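Ofchtiv-allosamidin (Ostrinia furnacalis, PDB 6JMB) probably hydrolyses chitin as a group IV insect chitinase of glycosyl hydrolase family 18, and binds the inhibitor allosamidin in its active-site cleft. Local coordinates at residues Ala207-Glu213 / Thr303-Val309. Residues are numbered along the deposited sequence; the frame is centred on the assembly and turned at random.
Sequences APLFISE and TDNLAKV
Glu213 N donates to OD2 of Asp304 at 2.9 Å. The bond, nearly straight at 168°, uses the syn lone pair. His205 NE2 also bonds to OD2. The other oxygen, OD1, stays within its own turn. It accepts from Leu306 N, nearly in line with the C-O bond, and from Ala307 N, above the carboxylate plane. CG of Asp304 stands anti to its own N (chi1 -176°), which sets OD2 within reach of Glu213 N. The Glu213 side chain comes from the opposite direction, its CG 3.5 Å from OD2 of Asp304 and the two carboxylate planes 32° apart. Glu213 OE2 is 3.8 Å from Asp304 OD1, a probably unfavourable approach of like charges. A water donates to Glu213 OE2 and Thr303 O. Asp304 heads an Asx turn between strands 300-304 and 309-314. Lys308 and Val309 face it in a G1 beta bulge. In sequence this antiparallel hairpin falls between barrel strands 243-256 and 341-345, consistent with the alpha/beta insertion of many family 18 chitinases. The loop between strand 187-190 and helix 226-235 packs against it. Replacing Asp304 by alanine would probably leave Glu213 N and His205 without OD2, and the Leu306 and Ala307 amides without OD1, so the turn could shift. Leu209 N donates to Ala307 O at 2.9 Å. Pro208 CB meets Ala307 CB at 3.6 Å. Ile211 and Leu306 lie side by side and point the same way, with Ile211 CG2 4.2 Å from Leu306 CB. The Phe210 ring has Leu306 O at its edge, in plane, while Leu209 CG lies over one face, near the rim. CG of Lys308 lies 3.9 Å from CD2 of Phe210, at the ring edge. The lysine chain bends about its CB-CG bond, and NZ turns back to bond Asn305 O.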
loop_
_atom_site.group_PDB
_atom_site.type_symbol
_atom_site.label_atom_id
_atom_site.label_comp_id
_atom_site.label_asym_id
_atom_site.label_seq_id
_atom_site.Cartn_x
_atom_site.Cartn_y
_atom_site.Cartn_z
ATOM N N ALA A 207 -9.501 6.661 -0.085
ATOM C CA ALA A 207 -8.576 7.253 -1.043
ATOM C C ALA A 207 -9.290 8.255 -1.940
ATOM O O ALA A 207 -9.334 8.074 -3.163
ATOM C CB ALA A 207 -7.918 6.149 -1.876
ATOM N N PRO A 208 -9.836 9.335 -1.389
ATOM C CA PRO A 208 -10.447 10.355 -2.249
ATOM C C PRO A 208 -9.374 11.029 -3.091
ATOM O O PRO A 208 -8.275 11.309 -2.610
ATOM C CB PRO A 208 -11.049 11.340 -1.243
ATOM C CG PRO A 208 -10.138 11.245 -0.051
ATOM C CD PRO A 208 -9.643 9.812 -0.003
ATOM N N LEU A 209 -9.699 11.287 -4.360
ATOM C CA LEU A 209 -8.745 11.957 -5.235
ATOM C C LEU A 209 -8.642 13.440 -4.900
ATOM O O LEU A 209 -7.538 13.994 -4.819
ATOM C CB LEU A 209 -9.168 11.759 -6.691
ATOM C CG LEU A 209 -8.157 11.971 -7.814
ATOM C CD1 LEU A 209 -6.831 11.300 -7.491
ATOM C CD2 LEU A 209 -8.740 11.410 -9.107
ATOM N N PHE A 210 -9.779 14.092 -4.686
ATOM C CA PHE A 210 -9.834 15.527 -4.430
ATOM C C PHE A 210 -10.664 15.743 -3.167
ATOM O O PHE A 210 -10.909 14.816 -2.386
ATOM C CB PHE A 210 -10.432 16.260 -5.641
ATOM C CG PHE A 210 -9.737 15.968 -6.937
ATOM C CD1 PHE A 210 -8.460 16.457 -7.179
ATOM C CD2 PHE A 210 -10.364 15.222 -7.924
ATOM C CE1 PHE A 210 -7.818 16.195 -8.380
ATOM C CE2 PHE A 210 -9.731 14.963 -9.131
ATOM C CZ PHE A 210 -8.455 15.447 -9.358
ATOM N N ILE A 211 -11.126 16.981 -2.963
ATOM C CA ILE A 211 -12.043 17.315 -1.874
ATOM C C ILE A 211 -13.235 16.360 -1.884
ATOM O O ILE A 211 -13.660 15.892 -2.946
ATOM C CB ILE A 211 -12.485 18.790 -1.965
ATOM C CG1 ILE A 211 -13.176 19.242 -0.679
ATOM C CG2 ILE A 211 -13.396 19.020 -3.178
ATOM C CD1 ILE A 211 -13.308 20.764 -0.586
ATOM N N SER A 212 -13.760 16.048 -0.702
ATOM C CA SER A 212 -14.882 15.137 -0.525
ATOM C C SER A 212 -16.136 15.897 -0.109
ATOM O O SER A 212 -16.070 17.006 0.434
ATOM C CB SER A 212 -14.571 14.098 0.558
ATOM O OG SER A 212 -13.420 13.336 0.218
ATOM N N GLU A 213 -17.288 15.273 -0.359
ATOM C CA GLU A 213 -18.551 15.804 0.142
ATOM C C GLU A 213 -18.455 16.028 1.644
ATOM O O GLU A 213 -17.937 15.185 2.384
ATOM C CB GLU A 213 -19.687 14.816 -0.147
ATOM C CG GLU A 213 -20.106 14.757 -1.606
ATOM C CD GLU A 213 -21.096 13.639 -1.896
ATOM O OE1 GLU A 213 -21.649 13.054 -0.944
ATOM O OE2 GLU A 213 -21.330 13.339 -3.082
ATOM N N THR A 303 -21.789 7.693 -5.958
ATOM C CA THR A 303 -20.502 8.247 -6.336
ATOM C C THR A 303 -20.370 9.614 -5.683
ATOM O O THR A 303 -21.270 10.453 -5.800
ATOM C CB THR A 303 -20.417 8.402 -7.854
ATOM O OG1 THR A 303 -20.396 7.108 -8.464
ATOM C CG2 THR A 303 -19.159 9.172 -8.245
ATOM N N ASP A 304 -19.270 9.826 -4.971
ATOM C CA ASP A 304 -18.904 11.171 -4.551
ATOM C C ASP A 304 -18.234 11.821 -5.754
ATOM O O ASP A 304 -17.106 11.462 -6.113
ATOM C CB ASP A 304 -17.956 11.109 -3.357
ATOM C CG ASP A 304 -17.602 12.486 -2.810
ATOM O OD1 ASP A 304 -17.537 13.456 -3.591
ATOM O OD2 ASP A 304 -17.361 12.597 -1.589
ATOM N N ASN A 305 -18.946 12.740 -6.413
ATOM C CA ASN A 305 -18.446 13.337 -7.645
ATOM C C ASN A 305 -17.492 14.494 -7.398
ATOM O O ASN A 305 -17.016 15.102 -8.361
ATOM C CB ASN A 305 -19.607 13.775 -8.547
ATOM C CG ASN A 305 -19.243 13.758 -10.014
ATOM O OD1 ASN A 305 -18.246 13.154 -10.419
ATOM N ND2 ASN A 305 -20.055 14.430 -10.828
ATOM N N LEU A 306 -17.212 14.815 -6.138
ATOM C CA LEU A 306 -16.098 15.694 -5.821
ATOM C C LEU A 306 -14.811 14.888 -5.673
ATOM O O LEU A 306 -13.782 15.226 -6.272
ATOM C CB LEU A 306 -16.399 16.468 -4.534
ATOM C CG LEU A 306 -17.645 17.356 -4.552
ATOM C CD1 LEU A 306 -17.875 17.990 -3.190
ATOM C CD2 LEU A 306 -17.501 18.424 -5.619
ATOM N N ALA A 307 -14.876 13.791 -4.911
ATOM C CA ALA A 307 -13.709 12.974 -4.602
ATOM C C ALA A 307 -13.423 11.906 -5.650
ATOM O O ALA A 307 -12.322 11.340 -5.653
ATOM C CB ALA A 307 -13.887 12.307 -3.235
ATOM N N LYS A 308 -14.385 11.614 -6.528
ATOM C CA LYS A 308 -14.233 10.643 -7.621
ATOM C C LYS A 308 -14.112 9.207 -7.110
ATOM O O LYS A 308 -13.362 8.400 -7.663
ATOM C CB LYS A 308 -13.094 10.989 -8.590
ATOM C CG LYS A 308 -12.989 12.470 -8.939
ATOM C CD LYS A 308 -14.249 12.980 -9.613
ATOM C CE LYS A 308 -14.119 14.466 -9.891
ATOM N NZ LYS A 308 -15.352 15.010 -10.537
ATOM N N VAL A 309 -14.860 8.880 -6.058
ATOM C CA VAL A 309 -14.833 7.533 -5.477
ATOM C C VAL A 309 -16.236 7.137 -5.068
ATOM O O VAL A 309 -17.084 7.981 -4.749
ATOM C CB VAL A 309 -13.909 7.455 -4.241
ATOM C CG1 VAL A 309 -12.449 7.539 -4.657
ATOM C CG2 VAL A 309 -14.266 8.535 -3.232
HETATM O O HOH W 1 -22.639 11.130 -3.484
#